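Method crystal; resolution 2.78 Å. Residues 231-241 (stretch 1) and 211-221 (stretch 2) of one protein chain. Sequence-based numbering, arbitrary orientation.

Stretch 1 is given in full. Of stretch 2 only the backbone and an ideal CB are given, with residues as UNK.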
# COMPACT_ATOMS: atom_id res chain seq x y z
N ILE A 231 22.81 -1.89 6.79
CA ILE A 231 22.30 -0.51 6.77
C ILE A 231 22.88 0.18 5.50
O ILE A 231 23.92 -0.25 4.99
CB ILE A 231 22.71 0.27 8.05
CG1 ILE A 231 22.41 -0.49 9.38
CG2 ILE A 231 22.11 1.67 8.07
CD1 ILE A 231 21.05 -0.85 9.70
N PHE A 232 22.21 1.24 5.01
CA PHE A 232 22.64 2.04 3.86
C PHE A 232 22.03 3.44 3.97
O PHE A 232 20.88 3.59 4.38
CB PHE A 232 22.32 1.38 2.51
CG PHE A 232 20.86 1.08 2.28
CD1 PHE A 232 19.98 2.09 1.90
CD2 PHE A 232 20.36 -0.20 2.42
CE1 PHE A 232 18.61 1.84 1.77
CE2 PHE A 232 19.00 -0.47 2.23
CZ PHE A 232 18.12 0.56 1.93
N VAL A 233 22.83 4.46 3.66
CA VAL A 233 22.43 5.86 3.72
C VAL A 233 22.97 6.52 2.47
O VAL A 233 24.15 6.33 2.14
CB VAL A 233 22.94 6.58 5.01
CG1 VAL A 233 22.47 8.02 5.07
CG2 VAL A 233 22.53 5.84 6.29
N HIS A 234 22.13 7.27 1.74
CA HIS A 234 22.58 7.97 0.53
C HIS A 234 21.95 9.35 0.39
O HIS A 234 20.75 9.49 0.59
CB HIS A 234 22.37 7.11 -0.72
CG HIS A 234 22.86 7.71 -2.00
ND1 HIS A 234 24.16 8.15 -2.15
CD2 HIS A 234 22.21 7.87 -3.18
CE1 HIS A 234 24.26 8.58 -3.40
NE2 HIS A 234 23.11 8.43 -4.05
N THR A 235 22.77 10.36 0.05
CA THR A 235 22.29 11.73 -0.18
C THR A 235 22.57 12.19 -1.59
O THR A 235 23.59 11.82 -2.17
CB THR A 235 22.81 12.73 0.83
OG1 THR A 235 24.23 12.74 0.77
CG2 THR A 235 22.33 12.46 2.25
N VAL A 236 21.66 13.00 -2.13
CA VAL A 236 21.82 13.58 -3.46
C VAL A 236 21.71 15.08 -3.28
O VAL A 236 20.67 15.58 -2.85
CB VAL A 236 20.77 13.06 -4.48
CG1 VAL A 236 20.80 13.88 -5.77
CG2 VAL A 236 20.97 11.59 -4.77
N ILE A 237 22.77 15.80 -3.61
CA ILE A 237 22.72 17.26 -3.54
C ILE A 237 22.67 17.78 -4.98
O ILE A 237 23.59 17.52 -5.76
CB ILE A 237 23.82 17.91 -2.63
CG1 ILE A 237 23.49 17.72 -1.11
CG2 ILE A 237 23.96 19.40 -2.93
CD1 ILE A 237 23.83 16.37 -0.47
N GLN A 238 21.57 18.45 -5.33
CA GLN A 238 21.36 18.97 -6.67
C GLN A 238 20.49 20.22 -6.70
O GLN A 238 19.82 20.55 -5.72
CB GLN A 238 20.73 17.89 -7.57
CG GLN A 238 19.48 17.22 -6.98
CD GLN A 238 18.35 17.10 -7.95
OE1 GLN A 238 18.20 16.08 -8.63
NE2 GLN A 238 17.49 18.13 -8.01
N LYS A 239 20.50 20.91 -7.85
CA LYS A 239 19.66 22.06 -8.13
C LYS A 239 18.34 21.41 -8.58
O LYS A 239 18.37 20.44 -9.35
CB LYS A 239 20.25 22.87 -9.30
CG LYS A 239 19.80 24.33 -9.39
CD LYS A 239 18.44 24.56 -10.10
CE LYS A 239 18.48 24.48 -11.60
NZ LYS A 239 17.11 24.44 -12.19
N PRO A 240 17.16 21.89 -8.11
CA PRO A 240 15.91 21.27 -8.56
C PRO A 240 15.76 21.31 -10.08
O PRO A 240 16.15 22.31 -10.69
CB PRO A 240 14.82 22.08 -7.83
CG PRO A 240 15.48 23.36 -7.46
CD PRO A 240 16.91 23.01 -7.19
N GLY A 241 15.25 20.23 -10.66
CA GLY A 241 15.05 20.13 -12.10
C GLY A 241 15.03 18.71 -12.65
O GLY A 241 15.96 17.93 -12.42
N UNK A 211 24.61 29.97 1.62
CA UNK A 211 23.34 29.92 0.88
C UNK A 211 23.62 29.28 -0.48
O UNK A 211 24.52 29.73 -1.21
CB UNK A 211 22.73 31.31 0.72
N UNK A 212 22.88 28.18 -0.81
CA UNK A 212 23.06 27.45 -2.06
C UNK A 212 21.75 27.11 -2.80
O UNK A 212 21.78 26.99 -4.03
CB UNK A 212 23.82 26.16 -1.77
N UNK A 213 20.62 26.95 -2.07
CA UNK A 213 19.30 26.57 -2.62
C UNK A 213 19.39 25.20 -3.34
O UNK A 213 18.93 25.03 -4.48
CB UNK A 213 18.80 27.64 -3.59
N UNK A 214 20.04 24.25 -2.66
CA UNK A 214 20.25 22.89 -3.16
C UNK A 214 19.40 21.89 -2.39
O UNK A 214 19.35 21.91 -1.17
CB UNK A 214 21.73 22.51 -3.06
N UNK A 215 18.77 20.99 -3.15
CA UNK A 215 17.91 19.92 -2.67
C UNK A 215 18.76 18.79 -2.07
O UNK A 215 19.80 18.46 -2.63
CB UNK A 215 17.03 19.39 -3.80
N UNK A 216 18.30 18.21 -0.96
CA UNK A 216 18.96 17.05 -0.35
C UNK A 216 18.03 15.87 -0.50
O UNK A 216 16.92 15.86 0.05
CB UNK A 216 19.31 17.30 1.12
N UNK A 217 18.46 14.90 -1.27
CA UNK A 217 17.72 13.67 -1.47
C UNK A 217 18.20 12.66 -0.47
O UNK A 217 19.38 12.61 -0.16
CB UNK A 217 17.87 13.14 -2.90
N UNK A 218 17.31 11.89 0.10
CA UNK A 218 17.75 10.90 1.05
C UNK A 218 17.15 9.54 0.70
O UNK A 218 15.96 9.46 0.42
CB UNK A 218 17.37 11.32 2.47
N UNK A 219 17.94 8.48 0.77
CA UNK A 219 17.45 7.11 0.70
C UNK A 219 18.16 6.27 1.75
O UNK A 219 19.32 5.87 1.58
CB UNK A 219 17.66 6.52 -0.70
N UNK A 220 17.49 6.13 2.90
CA UNK A 220 18.00 5.47 4.10
C UNK A 220 17.22 4.24 4.39
O UNK A 220 16.04 4.21 4.08
CB UNK A 220 17.96 6.41 5.31
N UNK A 221 17.88 3.24 4.95
CA UNK A 221 17.22 1.97 5.25
C UNK A 221 18.13 0.79 5.41
O UNK A 221 19.34 0.95 5.55
CB UNK A 221 16.21 1.65 4.15

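Two antiparallel strands lie edge to edge here, their directions 161° apart, so backbone pairing fixes the register before any side chain is considered. Alternate positions then send their side chains to opposite faces of the sheet, one lined in stretch 1 by Val 233, Thr 235 and Ile 237, the other by Phe 232, His 234, Val 236 and Gln 238.

Position 211 is out of reach, and stretch 1 sets no demand; it is Asp 211, which makes no contact. At 212 the CB points sideways with nothing near, so only a long side chain could arrive; Arg 212 does, its NH1 4.3 Å from Ile 237 CG2. Position 213 has phi and psi of 59° and 46°, a left-handed turn where Gly, Asn or Asp sit comfortably. It is Asp 213, whose carbonyl O lies 3.9 Å from Pro 240 CD.

At 214 the ideal CB is 3.8 Å from Ile 237 CG2, offering apolar surface beside open space; a medium-sized chain, apolar or polar with an aliphatic stem, would suit. Gln 214 lays its OE1 3.4 Å from Ile 237 CG2, and the same OE1 accepts a weak hydrogen bond from Arg 212 NE (2.9 Å).

Position 215 opens the strand, its N giving a hydrogen bond to Gln 238 O (2.8 Å). With CB on the Gln 238 face and Pro 240 nearby, a long chain could cover the proline. Gln 215 does so, NE2 standing 3.5 Å from Pro 240 CB; its OE1 is satisfied elsewhere in the structure.

At 216 the CB turns to the face of Thr 235 and Ile 237, with Ile 237 CG1 at 4.8 Å, and Val, Ile or Leu would fit. Ile 216 brings CG1 to 4.1 Å from Ile 237 CG1 and CG2 to 4.1 Å from Thr 235 CG2.

Position 217 is tight: an ideal CB would sit 3.3 Å from Val 236 CB, which favours glycine. Gly 217 pairs closely with Val 236, its N 2.8 Å from Val 236 O in a hydrogen bond.

At 218 the Thr 235 methyl is accessible and Val 233 lies further along the same face, so a broad apolar or aromatic chain suits. Trp 218 lays a ring face against Thr 235 CG2, 3.9 Å from the centroid of its six-membered ring, while Val 233 CG1 meets the ring edge 3.6 Å from CZ3.

At 219 the CB turns to the face of His 234 and Phe 232, 5.4 Å from Phe 232 CE1, so a large aromatic or aliphatic chain could reach that ring. Phe 219 places CE2 3.4 Å from Phe 232 CE1, the rings near parallel but slid apart.

At 220, Val 233 CG2 is 4.7 Å from CB; a beta-branched residue would serve. Val 220 CG1 packs 3.6 Å from Val 233 CG1.

Position 221 calls for glycine twice: its backbone angles would jam a CB against the preceding carbonyl, and that CB would lie 3.1 Å from Phe 232 CZ. Gly 221 instead rests its CA over the Phe 232 ring, 4.1 Å from the centroid.

Stretch 2 (211-221) DRDQQIGWFVG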
# COMPACT_ATOMS: atom_id res chain seq x y z
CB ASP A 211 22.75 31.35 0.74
CG ASP A 211 21.41 31.46 0.04
OD1 ASP A 211 20.51 30.64 0.36
OD2 ASP A 211 21.23 32.39 -0.76
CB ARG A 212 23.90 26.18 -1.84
CG ARG A 212 25.36 26.36 -2.21
CD ARG A 212 26.31 25.65 -1.26
NE ARG A 212 26.07 24.21 -1.19
CZ ARG A 212 25.65 23.57 -0.10
NH1 ARG A 212 25.46 22.26 -0.12
NH2 ARG A 212 25.43 24.24 1.03
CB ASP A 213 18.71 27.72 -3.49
CG ASP A 213 17.34 27.48 -4.10
OD1 ASP A 213 16.55 26.69 -3.54
OD2 ASP A 213 17.05 28.10 -5.15
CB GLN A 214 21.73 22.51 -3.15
CG GLN A 214 22.57 23.32 -4.14
CD GLN A 214 23.96 22.76 -4.30
OE1 GLN A 214 24.76 22.69 -3.34
NE2 GLN A 214 24.30 22.37 -5.52
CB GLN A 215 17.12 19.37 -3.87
CG GLN A 215 15.62 19.23 -3.63
CD GLN A 215 14.94 18.56 -4.79
OE1 GLN A 215 14.34 17.49 -4.65
NE2 GLN A 215 15.01 19.17 -5.96
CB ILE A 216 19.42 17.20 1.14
CG1 ILE A 216 20.31 18.45 1.34
CG2 ILE A 216 20.12 15.91 1.63
CD1 ILE A 216 20.13 19.11 2.67
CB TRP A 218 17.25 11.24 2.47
CG TRP A 218 17.92 12.30 3.30
CD1 TRP A 218 17.46 13.57 3.50
CD2 TRP A 218 18.92 12.08 4.30
NE1 TRP A 218 18.18 14.19 4.49
CE2 TRP A 218 19.09 13.30 4.99
CE3 TRP A 218 19.74 10.99 4.64
CZ2 TRP A 218 20.06 13.47 5.99
CZ3 TRP A 218 20.69 11.15 5.63
CH2 TRP A 218 20.84 12.38 6.30
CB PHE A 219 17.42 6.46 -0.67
CG PHE A 219 16.56 5.22 -0.57
CD1 PHE A 219 15.20 5.32 -0.25
CD2 PHE A 219 17.11 3.95 -0.69
CE1 PHE A 219 14.42 4.19 -0.08
CE2 PHE A 219 16.31 2.82 -0.55
CZ PHE A 219 14.97 2.94 -0.23
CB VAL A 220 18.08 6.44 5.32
CG1 VAL A 220 18.94 7.64 4.99
CG2 VAL A 220 16.71 6.90 5.77
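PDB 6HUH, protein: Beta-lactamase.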